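Side-chain contacts in twin-arginine translocation pathway signal protein (Burkholderia phytofirmans, PDB 2RJO), which binds beta-D-galactopyranose and is probably a periplasmic sugar-binding protein, presumably exported by the twin-arginine pathway: residues Gln28-Ser33 against Ala308-Leu313; Val79-Cys84 against Trp104-Asn109; Pro253-Gly258 against Tyr314-Gly319. One frame throughout, in Å; residues are numbered along the deposited sequence.

Contact 1. Residues Gln28-Ser33 against Ala308-Leu313; sequences QSFAKS and AEWNNL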
ATOM      1  N   GLN A  28      -5.702  15.171   0.878  1.00 21.32           N
ATOM      2  CA  GLN A  28      -6.693  16.219   0.704  1.00 21.76           C
ATOM      3  C   GLN A  28      -6.986  16.832   2.073  1.00 21.81           C
ATOM      4  O   GLN A  28      -7.018  18.049   2.231  1.00 20.91           O
ATOM      5  CB  GLN A  28      -7.955  15.576   0.132  1.00 24.55           C
ATOM      6  CG  GLN A  28      -8.887  16.460  -0.649  1.00 27.32           C
ATOM      7  CD  GLN A  28     -10.054  15.660  -1.216  1.00 30.52           C
ATOM      8  OE1 GLN A  28     -10.904  15.162  -0.471  1.00 32.32           O
ATOM      9  NE2 GLN A  28     -10.090  15.513  -2.539  1.00 31.26           N
ATOM     10  N   SER A  29      -7.187  15.969   3.067  1.00 21.50           N
ATOM     11  CA  SER A  29      -7.477  16.417   4.424  1.00 21.33           C
ATOM     12  C   SER A  29      -6.310  17.149   5.073  1.00 21.57           C
ATOM     13  O   SER A  29      -6.519  18.065   5.868  1.00 22.41           O
ATOM     14  CB  SER A  29      -7.894  15.233   5.296  1.00 20.11           C
ATOM     15  OG  SER A  29      -8.025  15.616   6.652  1.00 21.97           O
ATOM     16  N   PHE A  30      -5.081  16.760   4.752  1.00 21.73           N
ATOM     17  CA  PHE A  30      -3.946  17.447   5.339  1.00 19.12           C
ATOM     18  C   PHE A  30      -3.760  18.825   4.719  1.00 18.64           C
ATOM     19  O   PHE A  30      -3.473  19.790   5.416  1.00 17.75           O
ATOM     20  CB  PHE A  30      -2.659  16.660   5.148  1.00 21.32           C
ATOM     21  CG  PHE A  30      -1.446  17.421   5.579  1.00 22.01           C
ATOM     22  CD1 PHE A  30      -1.179  17.614   6.931  1.00 22.92           C
ATOM     23  CD2 PHE A  30      -0.625  18.033   4.639  1.00 21.76           C
ATOM     24  CE1 PHE A  30      -0.112  18.410   7.343  1.00 24.84           C
ATOM     25  CE2 PHE A  30       0.445  18.831   5.039  1.00 22.85           C
ATOM     26  CZ  PHE A  30       0.705  19.023   6.389  1.00 22.10           C
ATOM     27  N   ALA A  31      -3.896  18.907   3.400  1.00 17.17           N
ATOM     28  CA  ALA A  31      -3.746  20.185   2.721  1.00 20.06           C
ATOM     29  C   ALA A  31      -4.761  21.139   3.342  1.00 20.83           C
ATOM     30  O   ALA A  31      -4.459  22.298   3.618  1.00 21.16           O
ATOM     31  CB  ALA A  31      -4.009  20.028   1.223  1.00 18.73           C
ATOM     32  N   LYS A  32      -5.961  20.618   3.565  1.00 23.30           N
ATOM     33  CA  LYS A  32      -7.061  21.361   4.157  1.00 24.65           C
ATOM     34  C   LYS A  32      -6.663  22.007   5.470  1.00 24.51           C
ATOM     35  O   LYS A  32      -6.888  23.200   5.684  1.00 24.51           O
ATOM     36  CB  LYS A  32      -8.232  20.417   4.420  1.00 27.48           C
ATOM     37  CG  LYS A  32      -9.490  20.744   3.664  1.00 31.30           C
ATOM     38  CD  LYS A  32      -9.305  20.606   2.171  1.00 33.58           C
ATOM     39  CE  LYS A  32     -10.627  20.891   1.449  1.00 35.49           C
ATOM     40  NZ  LYS A  32     -11.698  19.951   1.879  1.00 33.57           N
ATOM     41  N   SER A  33      -6.072  21.198   6.342  1.00 24.17           N
ATOM     42  CA  SER A  33      -5.664  21.641   7.658  1.00 22.95           C
ATOM     43  C   SER A  33      -4.643  22.769   7.632  1.00 23.71           C
ATOM     44  O   SER A  33      -4.715  23.682   8.455  1.00 23.88           O
ATOM     45  CB  SER A  33      -5.124  20.452   8.465  1.00 23.25           C
ATOM     46  OG  SER A  33      -3.881  20.003   7.962  1.00 23.07           O
ATOM     47  N   ALA A 308      -6.860  12.646  12.505  1.00 41.05           N
ATOM     48  CA  ALA A 308      -5.744  13.131  11.691  1.00 41.05           C
ATOM     49  C   ALA A 308      -4.575  13.697  12.518  1.00 40.40           C
ATOM     50  O   ALA A 308      -4.488  14.907  12.719  1.00 39.79           O
ATOM     51  CB  ALA A 308      -6.268  14.197  10.731  1.00 40.50           C
ATOM     52  N   GLU A 309      -3.671  12.821  12.963  1.00 39.83           N
ATOM     53  CA  GLU A 309      -2.518  13.200  13.787  1.00 38.73           C
ATOM     54  C   GLU A 309      -1.326  13.778  13.017  1.00 36.21           C
ATOM     55  O   GLU A 309      -0.172  13.544  13.379  1.00 35.61           O
ATOM     56  CB  GLU A 309      -2.035  11.982  14.578  1.00 42.11           C
ATOM     57  CG  GLU A 309      -3.069  11.430  15.537  1.00 45.96           C
ATOM     58  CD  GLU A 309      -3.341  12.395  16.660  1.00 47.17           C
ATOM     59  OE1 GLU A 309      -2.429  12.587  17.499  1.00 48.31           O
ATOM     60  OE2 GLU A 309      -4.457  12.965  16.695  1.00 48.90           O
ATOM     61  N   TRP A 310      -1.620  14.554  11.982  1.00 33.99           N
ATOM     62  CA  TRP A 310      -0.620  15.171  11.112  1.00 29.80           C
ATOM     63  C   TRP A 310       0.627  15.739  11.811  1.00 29.70           C
ATOM     64  O   TRP A 310       1.741  15.613  11.307  1.00 28.16           O
ATOM     65  CB  TRP A 310      -1.301  16.269  10.297  1.00 26.08           C
ATOM     66  CG  TRP A 310      -2.588  15.817   9.603  1.00 23.36           C
ATOM     67  CD1 TRP A 310      -3.746  16.537   9.479  1.00 22.32           C
ATOM     68  CD2 TRP A 310      -2.813  14.583   8.895  1.00 21.88           C
ATOM     69  NE1 TRP A 310      -4.667  15.833   8.743  1.00 21.69           N
ATOM     70  CE2 TRP A 310      -4.124  14.634   8.375  1.00 20.07           C
ATOM     71  CE3 TRP A 310      -2.038  13.442   8.659  1.00 20.14           C
ATOM     72  CZ2 TRP A 310      -4.665  13.590   7.624  1.00 19.48           C
ATOM     73  CZ3 TRP A 310      -2.581  12.406   7.917  1.00 18.02           C
ATOM     74  CH2 TRP A 310      -3.879  12.486   7.410  1.00 20.36           C
ATOM     75  N   ASN A 311       0.431  16.374  12.961  1.00 29.54           N
ATOM     76  CA  ASN A 311       1.514  16.980  13.726  1.00 29.46           C
ATOM     77  C   ASN A 311       2.529  15.986  14.302  1.00 28.33           C
ATOM     78  O   ASN A 311       3.715  16.290  14.417  1.00 28.46           O
ATOM     79  CB  ASN A 311       0.921  17.798  14.886  1.00 31.88           C
ATOM     80  CG  ASN A 311      -0.047  16.975  15.752  1.00 35.47           C
ATOM     81  OD1 ASN A 311      -1.236  16.799  15.411  1.00 34.26           O
ATOM     82  ND2 ASN A 311       0.466  16.445  16.867  1.00 35.60           N
ATOM     83  N   ASN A 312       2.056  14.805  14.672  1.00 27.26           N
ATOM     84  CA  ASN A 312       2.896  13.774  15.276  1.00 26.32           C
ATOM     85  C   ASN A 312       3.550  12.863  14.228  1.00 25.72           C
ATOM     86  O   ASN A 312       3.188  11.694  14.096  1.00 22.96           O
ATOM     87  CB  ASN A 312       2.032  12.935  16.207  1.00 29.42           C
ATOM     88  CG  ASN A 312       2.830  12.280  17.294  1.00 32.12           C
ATOM     89  OD1 ASN A 312       3.870  11.673  17.034  1.00 34.12           O
ATOM     90  ND2 ASN A 312       2.350  12.395  18.529  1.00 34.93           N
ATOM     91  N   LEU A 313       4.544  13.396  13.522  1.00 25.08           N
ATOM     92  CA  LEU A 313       5.245  12.691  12.449  1.00 24.50           C
ATOM     93  C   LEU A 313       5.760  11.256  12.617  1.00 25.04           C
ATOM     94  O   LEU A 313       5.600  10.445  11.706  1.00 26.72           O
ATOM     95  CB  LEU A 313       6.407  13.561  11.950  1.00 24.19           C
ATOM     96  CG  LEU A 313       6.038  14.992  11.530  1.00 24.05           C
ATOM     97  CD1 LEU A 313       7.249  15.697  10.926  1.00 22.15           C
ATOM     98  CD2 LEU A 313       4.908  14.939  10.530  1.00 24.41           C
TER
HETATM   99  O   HOH W   1      -7.601  16.741   9.304  1.00 33.68           O
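Phe30 and Trp310 form a T-shaped aromatic pair in which the phenyl edge meets the face of the indole. The planes stand at 83° and the phenyl and pyrrole-ring centroids lie 5.2 Å apart, while the closest atoms, Phe30 CD1 and Trp310 CG, approach to 3.5 Å. The same indole face also receives a CH-pi contact, because Phe30 CB sits 4.2 Å from the centroid of the five-membered ring of Trp310 and only 12° off its normal. With CG anti to the backbone N (chi1 172°), the phenyl ring runs on past the indole, placing CD1 and CE1 beside Trp310 CB. On the opposite indole face, toward its rim, lies the methyl of Ala308.

Trp310 belongs to a type I beta turn, Glu309 to Asn312, in the loop joining helix 296-302 to strand 317-320; through it this late part of the chain is laid against helix 18-34 of the periplasmic-binding-protein fold. Helix 253-268 adds a further hold, Ser262 OG bonding to Trp310 O.

Ser29 lies at the indole edge, where a water links it to Trp310. The water accepts from Trp310 NE1 at 3.1 Å and is hydrogen-bonded to Ser29 OG at 2.9 Å, bridging two groups that do not bond directly. Separately, Ser33 OG gives its hydrogen to Phe30 O within the helix (2.6 Å) and rests 3.8 Å from Trp310 CD1.

Contact 2. Residues Val79-Cys84 against Trp104-Asn109; sequences VIVEAC and WDYNPN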
ATOM      1  N   VAL A  79      13.978   8.587 -10.647  1.00 20.39           N
ATOM      2  CA  VAL A  79      13.829   9.730 -11.533  1.00 21.05           C
ATOM      3  C   VAL A  79      12.956  10.811 -10.904  1.00 20.22           C
ATOM      4  O   VAL A  79      13.226  12.001 -11.075  1.00 20.57           O
ATOM      5  CB  VAL A  79      13.267   9.315 -12.896  1.00 21.81           C
ATOM      6  CG1 VAL A  79      11.920   8.671 -12.739  1.00 24.93           C
ATOM      7  CG2 VAL A  79      13.186  10.513 -13.794  1.00 23.57           C
ATOM      8  N   ILE A  80      11.926  10.406 -10.165  1.00 17.96           N
ATOM      9  CA  ILE A  80      11.058  11.369  -9.501  1.00 18.68           C
ATOM     10  C   ILE A  80      11.864  12.133  -8.463  1.00 18.12           C
ATOM     11  O   ILE A  80      11.783  13.350  -8.379  1.00 17.21           O
ATOM     12  CB  ILE A  80       9.884  10.668  -8.786  1.00 18.02           C
ATOM     13  CG1 ILE A  80       8.944  10.056  -9.819  1.00 16.93           C
ATOM     14  CG2 ILE A  80       9.152  11.658  -7.871  1.00 17.11           C
ATOM     15  CD1 ILE A  80       7.830   9.238  -9.207  1.00 18.58           C
ATOM     16  N   VAL A  81      12.638  11.403  -7.672  1.00 19.03           N
ATOM     17  CA  VAL A  81      13.460  12.014  -6.637  1.00 21.20           C
ATOM     18  C   VAL A  81      14.509  12.947  -7.237  1.00 22.54           C
ATOM     19  O   VAL A  81      14.812  13.989  -6.669  1.00 23.67           O
ATOM     20  CB  VAL A  81      14.172  10.944  -5.806  1.00 20.93           C
ATOM     21  CG1 VAL A  81      15.194  11.593  -4.892  1.00 22.74           C
ATOM     22  CG2 VAL A  81      13.158  10.154  -5.006  1.00 19.82           C
ATOM     23  N   GLU A  82      15.061  12.562  -8.386  1.00 23.87           N
ATOM     24  CA  GLU A  82      16.067  13.372  -9.056  1.00 23.87           C
ATOM     25  C   GLU A  82      15.426  14.667  -9.520  1.00 23.33           C
ATOM     26  O   GLU A  82      16.000  15.735  -9.354  1.00 22.26           O
ATOM     27  CB  GLU A  82      16.632  12.632 -10.264  1.00 26.84           C
ATOM     28  CG  GLU A  82      17.839  11.739  -9.979  1.00 31.59           C
ATOM     29  CD  GLU A  82      17.980  10.608 -10.993  1.00 34.49           C
ATOM     30  OE1 GLU A  82      17.481  10.747 -12.142  1.00 35.25           O
ATOM     31  OE2 GLU A  82      18.599   9.576 -10.643  1.00 35.66           O
ATOM     32  N   ALA A  83      14.233  14.560 -10.102  1.00 23.17           N
ATOM     33  CA  ALA A  83      13.508  15.724 -10.597  1.00 22.81           C
ATOM     34  C   ALA A  83      13.172  16.710  -9.474  1.00 23.10           C
ATOM     35  O   ALA A  83      13.289  17.922  -9.641  1.00 23.60           O
ATOM     36  CB  ALA A  83      12.231  15.274 -11.301  1.00 24.15           C
ATOM     37  N   CYS A  84      12.753  16.194  -8.325  1.00 23.43           N
ATOM     38  CA  CYS A  84      12.418  17.059  -7.197  1.00 23.52           C
ATOM     39  C   CYS A  84      13.663  17.739  -6.652  1.00 22.53           C
ATOM     40  O   CYS A  84      13.654  18.933  -6.356  1.00 23.07           O
ATOM     41  CB  CYS A  84      11.762  16.242  -6.081  1.00 22.59           C
ATOM     42  SG  CYS A  84      10.153  15.557  -6.504  1.00 25.73           S
ATOM     43  N   TRP A 104      18.783   9.835   2.628  1.00 22.41           N
ATOM     44  CA  TRP A 104      19.976  10.501   3.154  1.00 22.82           C
ATOM     45  C   TRP A 104      21.033  10.795   2.090  1.00 23.64           C
ATOM     46  O   TRP A 104      21.990  11.531   2.345  1.00 25.52           O
ATOM     47  CB  TRP A 104      20.575   9.695   4.308  1.00 22.70           C
ATOM     48  CG  TRP A 104      20.725   8.226   4.048  1.00 22.54           C
ATOM     49  CD1 TRP A 104      21.695   7.617   3.316  1.00 23.94           C
ATOM     50  CD2 TRP A 104      19.885   7.180   4.549  1.00 23.48           C
ATOM     51  NE1 TRP A 104      21.513   6.253   3.324  1.00 23.72           N
ATOM     52  CE2 TRP A 104      20.397   5.962   4.068  1.00 23.57           C
ATOM     53  CE3 TRP A 104      18.726   7.156   5.340  1.00 23.47           C
ATOM     54  CZ2 TRP A 104      19.816   4.730   4.378  1.00 22.73           C
ATOM     55  CZ3 TRP A 104      18.149   5.930   5.645  1.00 21.91           C
ATOM     56  CH2 TRP A 104      18.685   4.739   5.156  1.00 21.61           C
ATOM     57  N   ASP A 105      20.863  10.227   0.899  1.00 25.19           N
ATOM     58  CA  ASP A 105      21.787  10.501  -0.199  1.00 24.72           C
ATOM     59  C   ASP A 105      21.264  11.717  -0.984  1.00 24.80           C
ATOM     60  O   ASP A 105      21.924  12.202  -1.907  1.00 24.57           O
ATOM     61  CB  ASP A 105      21.927   9.291  -1.139  1.00 24.97           C
ATOM     62  CG  ASP A 105      22.699   8.129  -0.503  1.00 24.79           C
ATOM     63  OD1 ASP A 105      23.673   8.379   0.239  1.00 25.56           O
ATOM     64  OD2 ASP A 105      22.338   6.962  -0.758  1.00 26.76           O
ATOM     65  N   TYR A 106      20.077  12.197  -0.621  1.00 23.81           N
ATOM     66  CA  TYR A 106      19.509  13.369  -1.286  1.00 24.31           C
ATOM     67  C   TYR A 106      19.012  14.403  -0.274  1.00 25.22           C
ATOM     68  O   TYR A 106      17.890  14.900  -0.405  1.00 25.51           O
ATOM     69  CB  TYR A 106      18.341  12.988  -2.212  1.00 23.18           C
ATOM     70  CG  TYR A 106      18.700  12.182  -3.448  1.00 24.21           C
ATOM     71  CD1 TYR A 106      18.885  10.805  -3.374  1.00 25.12           C
ATOM     72  CD2 TYR A 106      18.812  12.793  -4.692  1.00 23.02           C
ATOM     73  CE1 TYR A 106      19.164  10.049  -4.510  1.00 26.56           C
ATOM     74  CE2 TYR A 106      19.094  12.044  -5.846  1.00 25.88           C
ATOM     75  CZ  TYR A 106      19.265  10.670  -5.743  1.00 26.07           C
ATOM     76  OH  TYR A 106      19.503   9.903  -6.867  1.00 28.97           O
ATOM     77  N   ASN A 107      19.826  14.724   0.736  1.00 25.59           N
ATOM     78  CA  ASN A 107      19.424  15.723   1.738  1.00 26.08           C
ATOM     79  C   ASN A 107      19.337  17.118   1.107  1.00 27.56           C
ATOM     80  O   ASN A 107      20.214  17.513   0.334  1.00 28.92           O
ATOM     81  CB  ASN A 107      20.421  15.775   2.902  1.00 26.65           C
ATOM     82  CG  ASN A 107      20.457  14.486   3.711  1.00 26.87           C
ATOM     83  OD1 ASN A 107      19.497  13.716   3.721  1.00 26.76           O
ATOM     84  ND2 ASN A 107      21.567  14.256   4.413  1.00 25.89           N
ATOM     85  N   PRO A 108      18.283  17.892   1.432  1.00 27.51           N
ATOM     86  CA  PRO A 108      17.153  17.590   2.319  1.00 26.83           C
ATOM     87  C   PRO A 108      15.865  17.343   1.511  1.00 26.23           C
ATOM     88  O   PRO A 108      14.799  17.070   2.081  1.00 25.25           O
ATOM     89  CB  PRO A 108      17.052  18.865   3.135  1.00 26.79           C
ATOM     90  CG  PRO A 108      17.184  19.910   2.022  1.00 27.06           C
ATOM     91  CD  PRO A 108      18.308  19.336   1.121  1.00 26.21           C
ATOM     92  N   ASN A 109      15.980  17.437   0.186  1.00 23.63           N
ATOM     93  CA  ASN A 109      14.845  17.278  -0.720  1.00 24.16           C
ATOM     94  C   ASN A 109      14.093  15.946  -0.630  1.00 23.68           C
ATOM     95  O   ASN A 109      12.870  15.921  -0.687  1.00 25.21           O
ATOM     96  CB  ASN A 109      15.307  17.533  -2.157  1.00 24.42           C
ATOM     97  CG  ASN A 109      15.971  18.897  -2.322  1.00 26.53           C
ATOM     98  OD1 ASN A 109      15.307  19.903  -2.575  1.00 29.25           O
ATOM     99  ND2 ASN A 109      17.285  18.936  -2.152  1.00 26.45           N
TER
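Within the alternating helices and strands of the periplasmic-binding-protein fold, helix 74-87 packs here against the loop that leads from strand 90-94 to its parallel neighbour, strand 110-115. The centre of the contact is one methyl on one ring: Val81 CG1 stands over the face of Tyr106, 3.8 Å from the ring centroid and 11° off the normal, a CH-pi contact made nearly at the middle of the ring. Tyr106 CG and CD2 are the nearest ring atoms, each 3.8 Å from Val81 CG1. The valine rotation explains which branch does the touching, since CG1 is anti to the backbone N (chi1 171°) and is thereby carried out from the helix onto the tyrosine.

Glu82, one residue further along the helix, borders the phenol end of the same ring. Its CG lies 4.0 Å from Tyr106 OH, and its OE2 is 3.9 Å from that hydroxyl, so the carboxylate runs beside the phenol without a hydrogen bond between them. The carboxylate and ring planes are inclined by 32°. Arg78 and Ser85 of helix 74-87 also touch Tyr106, and Leu101 packs against both Val81 and Tyr106.

At the other end of the contact the backbones come closest, with Cys84 CA and Asn109 CA 6.9 Å apart. Asn109 also pairs through its backbone with Val91, where the loop re-enters the sheet, and Cys84 packs on Val91 of strand 90-94. Helices packed on a largely parallel sheet, as helix 74-87 is here, are characteristic of the Rossmann-like lobes of periplasmic binding proteins.

Contact 3. Residues Pro253-Gly258 against Tyr314-Gly319; sequences PFWLGG and YARVAG. With SO4 (sulfate ion), chain F.
Arg316 and Trp255 account for nearly all of the buried surface, meeting as two flat groups laid one on the other. The guanidinium is parallel to the indole within 2°, and Arg316 CZ lies 3.6 Å from the centroid of the five-membered ring of Trp255, 13° off its normal, in a cation-pi stack. Further back along the side chain, Arg316 CD covers the six-membered ring in a CH-pi contact, 3.6 Å from that centroid. The arginine is extended from CG to NE, which lets methylene and guanidinium lie along the same indole face.

Trp255 sits in the first turn of helix 253-268, and OD1 of Asp252, just before that turn, accepts the backbone N-H of Trp255. The other carboxylate oxygen, OD2, forms a salt bridge with Arg316 NH1, so Asp252 ties together the helix start and the arginine stacked on Trp255. Arg316 itself leads into strand 317-320, which pairs antiparallel with strand 283-291.

At the edge of the guanidinium, Arg316 NH2 donates to sulfate O3 at 2.7 Å with a bent N-H...O angle of 144°; the ion, probably from the crystallisation liquor, is also bound by Lys307 N. With an aromatic face beneath it and a carboxylate and an anion as partners, the guanidinium is likely to remain positively charged and is hindered from turning about its long axis.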
ATOM      1  N   PRO A 253      -4.263   4.019   4.663  1.00 21.14           N
ATOM      2  CA  PRO A 253      -3.925   4.854   3.511  1.00 21.22           C
ATOM      3  C   PRO A 253      -4.261   6.316   3.775  1.00 21.31           C
ATOM      4  O   PRO A 253      -3.511   7.210   3.390  1.00 23.46           O
ATOM      5  CB  PRO A 253      -4.741   4.233   2.374  1.00 20.68           C
ATOM      6  CG  PRO A 253      -5.846   3.492   3.084  1.00 21.26           C
ATOM      7  CD  PRO A 253      -5.145   2.910   4.269  1.00 20.67           C
ATOM      8  N   PHE A 254      -5.380   6.563   4.442  1.00 18.69           N
ATOM      9  CA  PHE A 254      -5.757   7.932   4.773  1.00 18.14           C
ATOM     10  C   PHE A 254      -4.572   8.602   5.475  1.00 15.37           C
ATOM     11  O   PHE A 254      -4.078   9.627   5.034  1.00 18.12           O
ATOM     12  CB  PHE A 254      -6.960   7.929   5.708  1.00 18.35           C
ATOM     13  CG  PHE A 254      -7.410   9.297   6.118  1.00 19.64           C
ATOM     14  CD1 PHE A 254      -8.372   9.978   5.378  1.00 19.88           C
ATOM     15  CD2 PHE A 254      -6.877   9.907   7.250  1.00 19.38           C
ATOM     16  CE1 PHE A 254      -8.801  11.255   5.758  1.00 19.97           C
ATOM     17  CE2 PHE A 254      -7.296  11.185   7.640  1.00 21.01           C
ATOM     18  CZ  PHE A 254      -8.264  11.859   6.890  1.00 19.73           C
ATOM     19  N   TRP A 255      -4.127   8.011   6.576  1.00 17.95           N
ATOM     20  CA  TRP A 255      -2.998   8.537   7.334  1.00 16.44           C
ATOM     21  C   TRP A 255      -1.740   8.650   6.461  1.00 18.57           C
ATOM     22  O   TRP A 255      -1.030   9.657   6.504  1.00 18.86           O
ATOM     23  CB  TRP A 255      -2.701   7.629   8.527  1.00 17.91           C
ATOM     24  CG  TRP A 255      -1.495   8.057   9.290  1.00 16.01           C
ATOM     25  CD1 TRP A 255      -1.409   9.094  10.168  1.00 18.13           C
ATOM     26  CD2 TRP A 255      -0.187   7.487   9.214  1.00 17.03           C
ATOM     27  NE1 TRP A 255      -0.125   9.210  10.646  1.00 15.55           N
ATOM     28  CE2 TRP A 255       0.648   8.231  10.072  1.00 15.60           C
ATOM     29  CE3 TRP A 255       0.368   6.418   8.497  1.00 15.25           C
ATOM     30  CZ2 TRP A 255       2.004   7.941  10.237  1.00 15.85           C
ATOM     31  CZ3 TRP A 255       1.725   6.130   8.661  1.00 14.99           C
ATOM     32  CH2 TRP A 255       2.522   6.887   9.523  1.00 15.69           C
ATOM     33  N   LEU A 256      -1.457   7.610   5.685  1.00 16.89           N
ATOM     34  CA  LEU A 256      -0.293   7.622   4.816  1.00 18.37           C
ATOM     35  C   LEU A 256      -0.318   8.819   3.881  1.00 17.93           C
ATOM     36  O   LEU A 256       0.692   9.489   3.696  1.00 15.75           O
ATOM     37  CB  LEU A 256      -0.228   6.341   3.980  1.00 20.17           C
ATOM     38  CG  LEU A 256       0.431   5.134   4.629  1.00 22.91           C
ATOM     39  CD1 LEU A 256       0.151   3.882   3.812  1.00 22.43           C
ATOM     40  CD2 LEU A 256       1.921   5.396   4.734  1.00 23.07           C
ATOM     41  N   GLY A 257      -1.486   9.078   3.297  1.00 18.53           N
ATOM     42  CA  GLY A 257      -1.645  10.190   2.375  1.00 17.86           C
ATOM     43  C   GLY A 257      -1.354  11.563   2.951  1.00 20.95           C
ATOM     44  O   GLY A 257      -0.774  12.421   2.276  1.00 19.52           O
ATOM     45  N   GLY A 258      -1.765  11.778   4.199  1.00 20.48           N
ATOM     46  CA  GLY A 258      -1.545  13.060   4.833  1.00 20.77           C
ATOM     47  C   GLY A 258      -0.194  13.209   5.497  1.00 21.03           C
ATOM     48  O   GLY A 258       0.451  14.246   5.350  1.00 21.64           O
ATOM     49  N   TYR A 314       6.386  10.929  13.742  1.00 25.11           N
ATOM     50  CA  TYR A 314       6.944   9.585  13.913  1.00 25.61           C
ATOM     51  C   TYR A 314       6.200   8.720  14.916  1.00 25.84           C
ATOM     52  O   TYR A 314       6.787   7.832  15.542  1.00 25.63           O
ATOM     53  CB  TYR A 314       8.420   9.685  14.331  1.00 25.69           C
ATOM     54  CG  TYR A 314       9.156  10.769  13.595  1.00 27.08           C
ATOM     55  CD1 TYR A 314       9.392  10.667  12.225  1.00 25.74           C
ATOM     56  CD2 TYR A 314       9.528  11.944  14.244  1.00 27.53           C
ATOM     57  CE1 TYR A 314       9.966  11.710  11.512  1.00 27.88           C
ATOM     58  CE2 TYR A 314      10.107  13.003  13.538  1.00 29.62           C
ATOM     59  CZ  TYR A 314      10.317  12.877  12.171  1.00 29.38           C
ATOM     60  OH  TYR A 314      10.835  13.926  11.447  1.00 30.04           O
ATOM     61  N   ALA A 315       4.905   8.962  15.053  1.00 24.69           N
ATOM     62  CA  ALA A 315       4.088   8.213  15.992  1.00 24.95           C
ATOM     63  C   ALA A 315       3.924   6.734  15.633  1.00 24.69           C
ATOM     64  O   ALA A 315       3.664   5.906  16.509  1.00 26.09           O
ATOM     65  CB  ALA A 315       2.716   8.874  16.104  1.00 24.09           C
ATOM     66  N   ARG A 316       4.092   6.400  14.355  1.00 24.91           N
ATOM     67  CA  ARG A 316       3.916   5.017  13.900  1.00 23.96           C
ATOM     68  C   ARG A 316       5.156   4.333  13.337  1.00 24.14           C
ATOM     69  O   ARG A 316       5.046   3.414  12.520  1.00 23.27           O
ATOM     70  CB  ARG A 316       2.818   4.966  12.840  1.00 21.07           C
ATOM     71  CG  ARG A 316       1.543   5.647  13.267  1.00 24.50           C
ATOM     72  CD  ARG A 316       0.393   5.370  12.327  1.00 22.36           C
ATOM     73  NE  ARG A 316      -0.763   6.195  12.660  1.00 24.67           N
ATOM     74  CZ  ARG A 316      -1.983   5.993  12.169  1.00 26.08           C
ATOM     75  NH1 ARG A 316      -2.198   4.988  11.325  1.00 25.94           N
ATOM     76  NH2 ARG A 316      -2.991   6.784  12.525  1.00 26.22           N
ATOM     77  N   VAL A 317       6.330   4.778  13.760  1.00 23.33           N
ATOM     78  CA  VAL A 317       7.559   4.184  13.280  1.00 22.44           C
ATOM     79  C   VAL A 317       7.807   2.893  14.048  1.00 24.32           C
ATOM     80  O   VAL A 317       8.033   2.924  15.257  1.00 24.48           O
ATOM     81  CB  VAL A 317       8.747   5.147  13.493  1.00 22.07           C
ATOM     82  CG1 VAL A 317      10.011   4.556  12.900  1.00 22.53           C
ATOM     83  CG2 VAL A 317       8.440   6.485  12.863  1.00 20.10           C
ATOM     84  N   ALA A 318       7.734   1.762  13.354  1.00 23.12           N
ATOM     85  CA  ALA A 318       7.985   0.466  13.984  1.00 24.62           C
ATOM     86  C   ALA A 318       9.486   0.214  13.981  1.00 24.38           C
ATOM     87  O   ALA A 318      10.028  -0.371  14.912  1.00 26.02           O
ATOM     88  CB  ALA A 318       7.265  -0.652  13.226  1.00 21.82           C
ATOM     89  N   GLY A 319      10.153   0.673  12.931  1.00 22.61           N
ATOM     90  CA  GLY A 319      11.591   0.504  12.819  1.00 23.52           C
ATOM     91  C   GLY A 319      12.049   0.917  11.432  1.00 23.67           C
ATOM     92  O   GLY A 319      11.236   1.375  10.637  1.00 23.42           O
TER
HETATM   93  S   SO4 F 372      -6.650   6.929  12.183  1.00 57.76           S
HETATM   94  O1  SO4 F 372      -6.138   7.892  11.164  1.00 56.65           O
HETATM   95  O2  SO4 F 372      -7.069   7.668  13.399  1.00 57.40           O
HETATM   96  O3  SO4 F 372      -5.591   5.937  12.519  1.00 56.66           O
HETATM   97  O4  SO4 F 372      -7.821   6.194  11.621  1.00 58.59           O

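Overall arrangement
Contacts 1 and 3 adjoin, with centres about 11 Å apart: the indole of Trp310 reaches Gly258, Trp255 O and the ring of Phe254, so helices 18-34 and 253-268 and the chain of residues 308-319 pack as one group. Their segments alternate in sequence, and residues 308-316 touch both helices before strand 317-320 joins the mixed sheet. Contact 2 is separate, about 23 Å between centres from contact 1 and 21 Å from contact 3; it is nested within the loop closed by contact 1 and is complete before contact 3 begins. All three border the mixed sheet, and the Trp255 side chain is about 13 Å from the bound galactose.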